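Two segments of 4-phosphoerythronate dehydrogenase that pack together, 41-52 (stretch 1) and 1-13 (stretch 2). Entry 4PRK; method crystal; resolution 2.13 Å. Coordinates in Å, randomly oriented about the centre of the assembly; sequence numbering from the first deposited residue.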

ATOM      1  N   GLN A  41     -47.725   7.887 -15.816  1.00 58.36           N
ATOM      2  CA  GLN A  41     -47.388   7.463 -14.446  1.00 57.37           C
ATOM      3  C   GLN A  41     -46.365   8.385 -13.727  1.00 56.71           C
ATOM      4  O   GLN A  41     -46.120   8.288 -12.526  1.00 52.66           O
ATOM      5  CB  GLN A  41     -46.896   6.028 -14.510  1.00 63.99           C
ATOM      6  CG  GLN A  41     -47.702   5.225 -15.518  1.00 61.58           C
ATOM      7  CD  GLN A  41     -47.708   3.753 -15.239  1.00 66.78           C
ATOM      8  OE1 GLN A  41     -47.531   3.321 -14.095  1.00 67.36           O
ATOM      9  NE2 GLN A  41     -47.936   2.960 -16.288  1.00 67.33           N
ATOM     10  N   VAL A  42     -45.798   9.299 -14.495  1.00 60.81           N
ATOM     11  CA  VAL A  42     -44.897  10.322 -13.997  1.00 63.65           C
ATOM     12  C   VAL A  42     -45.674  11.467 -13.391  1.00 59.00           C
ATOM     13  O   VAL A  42     -45.121  12.343 -12.760  1.00 51.57           O
ATOM     14  CB  VAL A  42     -44.060  10.903 -15.142  1.00 61.50           C
ATOM     15  CG1 VAL A  42     -43.011  11.852 -14.603  1.00 59.33           C
ATOM     16  CG2 VAL A  42     -43.439   9.785 -15.949  1.00 62.33           C
ATOM     17  N   ALA A  43     -46.978  11.432 -13.575  1.00 65.44           N
ATOM     18  CA  ALA A  43     -47.829  12.577 -13.325  1.00 65.87           C
ATOM     19  C   ALA A  43     -47.740  13.043 -11.887  1.00 56.12           C
ATOM     20  O   ALA A  43     -47.727  14.237 -11.631  1.00 53.07           O
ATOM     21  CB  ALA A  43     -49.267  12.240 -13.681  1.00 64.09           C
ATOM     22  N   ASP A  44     -47.655  12.105 -10.959  1.00 49.77           N
ATOM     23  CA  ASP A  44     -47.598  12.439  -9.546  1.00 54.27           C
ATOM     24  C   ASP A  44     -46.163  12.466  -9.043  1.00 56.77           C
ATOM     25  O   ASP A  44     -45.913  12.388  -7.853  1.00 58.53           O
ATOM     26  CB  ASP A  44     -48.471  11.515  -8.700  1.00 55.84           C
ATOM     27  CG  ASP A  44     -48.184  10.058  -8.930  1.00 58.08           C
ATOM     28  OD1 ASP A  44     -47.509   9.718  -9.909  1.00 63.11           O
ATOM     29  OD2 ASP A  44     -48.648   9.238  -8.126  1.00 57.61           O
ATOM     30  N   CYS A  45     -45.231  12.632  -9.969  1.00 50.36           N
ATOM     31  CA  CYS A  45     -43.822  12.495  -9.686  1.00 51.08           C
ATOM     32  C   CYS A  45     -43.038  13.797  -9.801  1.00 53.01           C
ATOM     33  O   CYS A  45     -43.247  14.580 -10.713  1.00 53.55           O
ATOM     34  CB  CYS A  45     -43.220  11.442 -10.609  1.00 53.55           C
ATOM     35  SG  CYS A  45     -43.542   9.741 -10.115  1.00 54.71           S
ATOM     36  N   ASP A  46     -42.164  14.039  -8.832  1.00 53.98           N
ATOM     37  CA  ASP A  46     -41.212  15.148  -8.873  1.00 52.36           C
ATOM     38  C   ASP A  46     -40.122  15.079  -9.969  1.00 51.19           C
ATOM     39  O   ASP A  46     -39.698  16.095 -10.495  1.00 46.13           O
ATOM     40  CB  ASP A  46     -40.591  15.365  -7.492  1.00 55.03           C
ATOM     41  CG  ASP A  46     -41.566  15.951  -6.493  1.00 53.82           C
ATOM     42  OD1 ASP A  46     -42.192  15.189  -5.745  1.00 53.39           O
ATOM     43  OD2 ASP A  46     -41.702  17.181  -6.444  1.00 60.46           O
ATOM     44  N   GLY A  47     -39.623  13.878 -10.238  1.00 57.00           N
ATOM     45  CA  GLY A  47     -38.503  13.670 -11.144  1.00 55.14           C
ATOM     46  C   GLY A  47     -38.417  12.249 -11.666  1.00 57.81           C
ATOM     47  O   GLY A  47     -39.126  11.385 -11.180  1.00 58.53           O
ATOM     48  N   VAL A  48     -37.567  11.998 -12.657  1.00 55.11           N
ATOM     49  CA  VAL A  48     -37.494  10.667 -13.244  1.00 48.04           C
ATOM     50  C   VAL A  48     -36.064  10.102 -13.267  1.00 49.27           C
ATOM     51  O   VAL A  48     -35.081  10.845 -13.393  1.00 43.09           O
ATOM     52  CB  VAL A  48     -38.163  10.676 -14.638  1.00 55.79           C
ATOM     53  CG1 VAL A  48     -37.785   9.453 -15.461  1.00 62.58           C
ATOM     54  CG2 VAL A  48     -39.677  10.754 -14.477  1.00 55.16           C
ATOM     55  N   LEU A  49     -35.963   8.777 -13.083  1.00 50.92           N
ATOM     56  CA  LEU A  49     -34.686   8.047 -13.161  1.00 48.54           C
ATOM     57  C   LEU A  49     -34.825   6.985 -14.268  1.00 47.58           C
ATOM     58  O   LEU A  49     -35.688   6.083 -14.187  1.00 42.08           O
ATOM     59  CB  LEU A  49     -34.308   7.430 -11.792  1.00 49.16           C
ATOM     60  CG  LEU A  49     -33.910   8.392 -10.643  1.00 50.24           C
ATOM     61  CD1 LEU A  49     -33.374   7.632  -9.415  1.00 49.65           C
ATOM     62  CD2 LEU A  49     -32.888   9.434 -11.097  1.00 50.22           C
ATOM     63  N   LEU A  50     -33.974   7.103 -15.300  1.00 48.43           N
ATOM     64  CA  LEU A  50     -34.110   6.299 -16.519  1.00 47.69           C
ATOM     65  C   LEU A  50     -32.997   5.286 -16.688  1.00 48.86           C
ATOM     66  O   LEU A  50     -31.850   5.517 -16.273  1.00 50.10           O
ATOM     67  CB  LEU A  50     -34.125   7.216 -17.747  1.00 53.70           C
ATOM     68  CG  LEU A  50     -35.336   8.162 -17.918  1.00 57.32           C
ATOM     69  CD1 LEU A  50     -35.472   8.630 -19.376  1.00 57.26           C
ATOM     70  CD2 LEU A  50     -36.626   7.474 -17.465  1.00 54.11           C
ATOM     71  N   LYS A  51     -33.361   4.126 -17.209  1.00 48.40           N
ATOM     72  CA  LYS A  51     -32.428   3.119 -17.654  1.00 50.22           C
ATOM     73  C   LYS A  51     -32.935   2.664 -18.994  1.00 55.57           C
ATOM     74  O   LYS A  51     -33.574   1.619 -19.090  1.00 53.66           O
ATOM     75  CB  LYS A  51     -32.347   1.954 -16.678  1.00 53.14           C
ATOM     76  CG  LYS A  51     -31.316   0.901 -17.052  1.00 56.34           C
ATOM     77  CD  LYS A  51     -31.225  -0.191 -15.999  1.00 59.88           C
ATOM     78  CE  LYS A  51     -30.677  -1.483 -16.576  1.00 59.63           C
ATOM     79  NZ  LYS A  51     -30.042  -2.336 -15.538  1.00 62.72           N
ATOM     80  N   PRO A  52     -32.637   3.515 -20.072  1.00 56.14           N
ATOM     81  CA  PRO A  52     -33.379   3.168 -21.289  1.00 59.47           C
ATOM     82  C   PRO A  52     -32.787   1.998 -22.052  1.00 61.31           C
ATOM     83  O   PRO A  52     -31.630   2.015 -22.414  1.00 66.59           O
ATOM     84  CB  PRO A  52     -33.314   4.443 -22.150  1.00 55.26           C
ATOM     85  CG  PRO A  52     -32.510   5.446 -21.413  1.00 53.92           C
ATOM     86  CD  PRO A  52     -31.701   4.681 -20.446  1.00 53.58           C
TER
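Stretch 2 (1-13) MKIAVFSPSESER

Neighbouring parallel strands are held together by a staggered ladder, in which one residue of a strand donates and accepts to two different residues of its partner, while the side chains alternate between the two faces of the sheet. The N-terminus of 4-phosphoerythronate dehydrogenase is a compact example. Residues 2-6 form a strand that runs beside the strand ending at Leu50, in the same direction; the axes diverge by 22° (signed crossing angle -22°) and approach to 4.7 Å. Together the two segments bury 819 Å².

Met1 precedes the strand. Its CA-to-CB bond points away from stretch 1, but the side chain bends back, with chi1 t and chi2 p, until CE lies 3.2 Å from CB of Asp46. Lys2 is extended (phi/psi -119/128) and is gripped by Asp46 twice: Lys2 N donates to Asp46 OD1 at 3.0 Å, and Asp46 N donates to Lys2 O at 2.6 Å. A side-chain carboxylate thus serves as acceptor at the start of the ladder, where further along backbone carbonyls take that part. The CA-to-CB bond of Lys2 points sideways, and NZ, at the end of the chain, forms a salt bridge with Asp44 OD2 at 3.0 Å.

Ile3 lies beside Gly47, with Ile3 CA and Gly47 CA 4.9 Å apart. The absence of a side chain at Gly47 matters here, because Ile3 CD1 comes to 3.3 Å from Gly47 N and a CB in ideal position on Gly47 would lie only 2.7 Å from that methyl. On the same face, Ile3 CG2 packs against Leu49 CG at 3.7 Å.

Ala4 shows the parallel pattern at its clearest. It is paired with Val48, yet its hydrogen bonds go to the residues flanking Val48: Ala4 N donates to Gly47 O at 3.0 Å, and Leu49 N donates to Ala4 O at 2.9 Å. Its small side chain turns to the face that carries Val48, where Ala4 CB meets Cys45 SG at 3.6 Å and Val48 CG2 at 4.2 Å. Val5 returns to the face of Ile3 and Leu49; Val5 CA is 4.8 Å from Leu49 CA, and Val5 CG2 lies 4.3 Å from Leu49 CD1.

Phe6 extends the ladder, its N donating to Leu49 O at 3.0 Å with a nearly straight angle of 169°. The ring, with chi1 m, gathers apolar neighbours: Val48 CG1 is 3.3 Å from Phe6 CE1 and Val42 CG2 3.7 Å from Phe6 CZ, both at the ring edge, while Leu50 CD2 approaches Phe6 CD1 obliquely at 3.3 Å.

At Ser7 phi turns positive (56/54) and the extended conformation ends. The long side chain of Lys51 follows the departing chain, its CD 3.8 Å from Ser7 O. A water accepts a weak hydrogen bond from Lys51 NZ and donates to Ser7 O, each at 3.1 Å. Pro8 points away. Ser9 then caps the helix that begins at Glu10, its OG accepting from Glu12 N at 2.6 Å, while Ser9 N donates to Glu12 OE1 at 2.7 Å.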

ATOM      1  N   MET A   1     -41.877  14.293  -1.716  1.00 64.42           N
ATOM      2  CA  MET A   1     -40.852  13.991  -2.744  1.00 59.83           C
ATOM      3  C   MET A   1     -41.043  12.551  -3.318  1.00 53.76           C
ATOM      4  O   MET A   1     -40.740  11.554  -2.643  1.00 55.91           O
ATOM      5  CB  MET A   1     -39.460  14.222  -2.121  1.00 63.62           C
ATOM      6  CG  MET A   1     -38.337  14.445  -3.122  1.00 70.20           C
ATOM      7  SD  MET A   1     -38.581  15.866  -4.211  1.00 76.01           S
ATOM      8  CE  MET A   1     -37.875  15.256  -5.731  1.00 73.13           C
ATOM      9  N   LYS A   2     -41.571  12.457  -4.545  1.00 46.57           N
ATOM     10  CA  LYS A   2     -41.703  11.186  -5.272  1.00 46.96           C
ATOM     11  C   LYS A   2     -40.911  11.194  -6.603  1.00 47.44           C
ATOM     12  O   LYS A   2     -41.080  12.106  -7.455  1.00 38.84           O
ATOM     13  CB  LYS A   2     -43.172  10.873  -5.543  1.00 44.83           C
ATOM     14  CG  LYS A   2     -43.427   9.484  -6.086  1.00 51.41           C
ATOM     15  CD  LYS A   2     -44.631   8.819  -5.405  1.00 58.93           C
ATOM     16  CE  LYS A   2     -45.970   9.225  -6.013  1.00 61.56           C
ATOM     17  NZ  LYS A   2     -47.026   8.188  -5.788  1.00 65.46           N
ATOM     18  N   ILE A   3     -40.072  10.159  -6.785  1.00 48.09           N
ATOM     19  CA  ILE A   3     -39.217  10.013  -7.997  1.00 45.98           C
ATOM     20  C   ILE A   3     -39.515   8.670  -8.703  1.00 44.11           C
ATOM     21  O   ILE A   3     -39.408   7.587  -8.122  1.00 41.54           O
ATOM     22  CB  ILE A   3     -37.701  10.200  -7.661  1.00 48.14           C
ATOM     23  CG1 ILE A   3     -37.389  11.616  -7.078  1.00 42.13           C
ATOM     24  CG2 ILE A   3     -36.809   9.897  -8.859  1.00 47.73           C
ATOM     25  CD1 ILE A   3     -37.377  12.756  -8.075  1.00 40.51           C
ATOM     26  N   ALA A   4     -39.962   8.739  -9.943  1.00 42.01           N
ATOM     27  CA  ALA A   4     -40.248   7.524 -10.682  1.00 43.96           C
ATOM     28  C   ALA A   4     -38.961   6.856 -11.122  1.00 44.20           C
ATOM     29  O   ALA A   4     -38.046   7.519 -11.568  1.00 47.28           O
ATOM     30  CB  ALA A   4     -41.130   7.817 -11.874  1.00 46.62           C
ATOM     31  N   VAL A   5     -38.908   5.540 -10.992  1.00 42.09           N
ATOM     32  CA  VAL A   5     -37.758   4.764 -11.398  1.00 47.02           C
ATOM     33  C   VAL A   5     -38.180   3.771 -12.460  1.00 50.17           C
ATOM     34  O   VAL A   5     -38.949   2.870 -12.198  1.00 46.76           O
ATOM     35  CB  VAL A   5     -37.196   3.983 -10.210  1.00 47.71           C
ATOM     36  CG1 VAL A   5     -36.043   3.100 -10.636  1.00 47.73           C
ATOM     37  CG2 VAL A   5     -36.776   4.938  -9.114  1.00 49.96           C
ATOM     38  N   PHE A   6     -37.611   3.901 -13.645  1.00 52.31           N
ATOM     39  CA  PHE A   6     -38.034   3.098 -14.767  1.00 52.91           C
ATOM     40  C   PHE A   6     -37.138   1.912 -14.968  1.00 46.32           C
ATOM     41  O   PHE A   6     -35.941   2.042 -14.946  1.00 45.58           O
ATOM     42  CB  PHE A   6     -38.080   3.950 -16.022  1.00 56.13           C
ATOM     43  CG  PHE A   6     -39.195   4.942 -16.016  1.00 56.58           C
ATOM     44  CD1 PHE A   6     -39.007   6.200 -15.493  1.00 56.83           C
ATOM     45  CD2 PHE A   6     -40.440   4.597 -16.489  1.00 57.91           C
ATOM     46  CE1 PHE A   6     -40.037   7.107 -15.468  1.00 56.91           C
ATOM     47  CE2 PHE A   6     -41.478   5.501 -16.467  1.00 54.65           C
ATOM     48  CZ  PHE A   6     -41.273   6.754 -15.956  1.00 51.52           C
ATOM     49  N   SER A   7     -37.737   0.751 -15.165  1.00 47.20           N
ATOM     50  CA  SER A   7     -36.970  -0.435 -15.473  1.00 44.84           C
ATOM     51  C   SER A   7     -35.882  -0.793 -14.464  1.00 45.75           C
ATOM     52  O   SER A   7     -34.719  -0.920 -14.810  1.00 46.72           O
ATOM     53  CB  SER A   7     -36.369  -0.302 -16.860  1.00 46.31           C
ATOM     54  OG  SER A   7     -35.730  -1.493 -17.240  1.00 60.50           O
ATOM     55  N   PRO A   8     -36.235  -0.924 -13.200  1.00 43.92           N
ATOM     56  CA  PRO A   8     -35.192  -1.368 -12.262  1.00 46.73           C
ATOM     57  C   PRO A   8     -34.713  -2.815 -12.454  1.00 45.73           C
ATOM     58  O   PRO A   8     -35.482  -3.683 -12.827  1.00 49.10           O
ATOM     59  CB  PRO A   8     -35.848  -1.201 -10.903  1.00 48.61           C
ATOM     60  CG  PRO A   8     -37.245  -1.561 -11.142  1.00 47.00           C
ATOM     61  CD  PRO A   8     -37.539  -0.795 -12.378  1.00 46.04           C
ATOM     62  N   SER A   9     -33.430  -3.046 -12.205  1.00 41.69           N
ATOM     63  CA  SER A   9     -32.883  -4.367 -12.115  1.00 43.38           C
ATOM     64  C   SER A   9     -33.397  -4.980 -10.845  1.00 42.52           C
ATOM     65  O   SER A   9     -33.865  -4.289  -9.952  1.00 42.75           O
ATOM     66  CB  SER A   9     -31.360  -4.322 -12.013  1.00 44.52           C
ATOM     67  OG  SER A   9     -30.938  -4.145 -10.677  1.00 46.96           O
ATOM     68  N   GLU A  10     -33.257  -6.283 -10.756  1.00 40.32           N
ATOM     69  CA  GLU A  10     -33.543  -7.017  -9.550  1.00 40.74           C
ATOM     70  C   GLU A  10     -32.689  -6.533  -8.318  1.00 40.82           C
ATOM     71  O   GLU A  10     -33.180  -6.370  -7.210  1.00 44.52           O
ATOM     72  CB  GLU A  10     -33.234  -8.469  -9.876  1.00 45.57           C
ATOM     73  CG  GLU A  10     -33.357  -9.405  -8.697  1.00 52.34           C
ATOM     74  CD  GLU A  10     -33.100 -10.846  -9.071  1.00 54.79           C
ATOM     75  OE1 GLU A  10     -32.401 -11.084 -10.078  1.00 47.02           O
ATOM     76  OE2 GLU A  10     -33.593 -11.734  -8.326  1.00 66.01           O
ATOM     77  N   SER A  11     -31.405  -6.297  -8.538  1.00 34.14           N
ATOM     78  CA  SER A  11     -30.526  -5.799  -7.511  1.00 32.08           C
ATOM     79  C   SER A  11     -31.004  -4.407  -7.148  1.00 31.99           C
ATOM     80  O   SER A  11     -31.051  -4.066  -5.961  1.00 33.05           O
ATOM     81  CB  SER A  11     -29.036  -5.823  -8.002  1.00 32.05           C
ATOM     82  OG  SER A  11     -28.568  -7.184  -8.196  1.00 32.06           O
ATOM     83  N   GLU A  12     -31.376  -3.586  -8.139  1.00 31.38           N
ATOM     84  CA  GLU A  12     -31.888  -2.265  -7.823  1.00 35.42           C
ATOM     85  C   GLU A  12     -33.133  -2.345  -6.905  1.00 37.17           C
ATOM     86  O   GLU A  12     -33.240  -1.573  -5.958  1.00 35.08           O
ATOM     87  CB  GLU A  12     -32.186  -1.470  -9.076  1.00 36.89           C
ATOM     88  CG  GLU A  12     -30.968  -0.862  -9.763  1.00 39.17           C
ATOM     89  CD  GLU A  12     -31.305  -0.152 -11.058  1.00 38.36           C
ATOM     90  OE1 GLU A  12     -31.987  -0.732 -11.894  1.00 40.17           O
ATOM     91  OE2 GLU A  12     -30.910   0.993 -11.243  1.00 40.44           O
ATOM     92  N   ARG A  13     -34.028  -3.300  -7.155  1.00 40.21           N
ATOM     93  CA  ARG A  13     -35.282  -3.445  -6.366  1.00 42.81           C
ATOM     94  C   ARG A  13     -35.014  -3.642  -4.882  1.00 38.24           C
ATOM     95  O   ARG A  13     -35.622  -2.995  -3.993  1.00 32.41           O
ATOM     96  CB  ARG A  13     -36.084  -4.646  -6.878  1.00 44.42           C
ATOM     97  CG  ARG A  13     -36.724  -4.419  -8.245  1.00 53.28           C
ATOM     98  CD  ARG A  13     -37.457  -5.659  -8.771  1.00 58.05           C
ATOM     99  NE  ARG A  13     -38.051  -5.386 -10.082  1.00 64.90           N
ATOM    100  CZ  ARG A  13     -39.166  -4.682 -10.278  1.00 66.69           C
ATOM    101  NH1 ARG A  13     -39.825  -4.165  -9.244  1.00 66.24           N
ATOM    102  NH2 ARG A  13     -39.623  -4.470 -11.511  1.00 62.59           N
TER
HETATM  103  O   HOH W   1     -33.006  -3.325 -15.584  1.00 64.48           O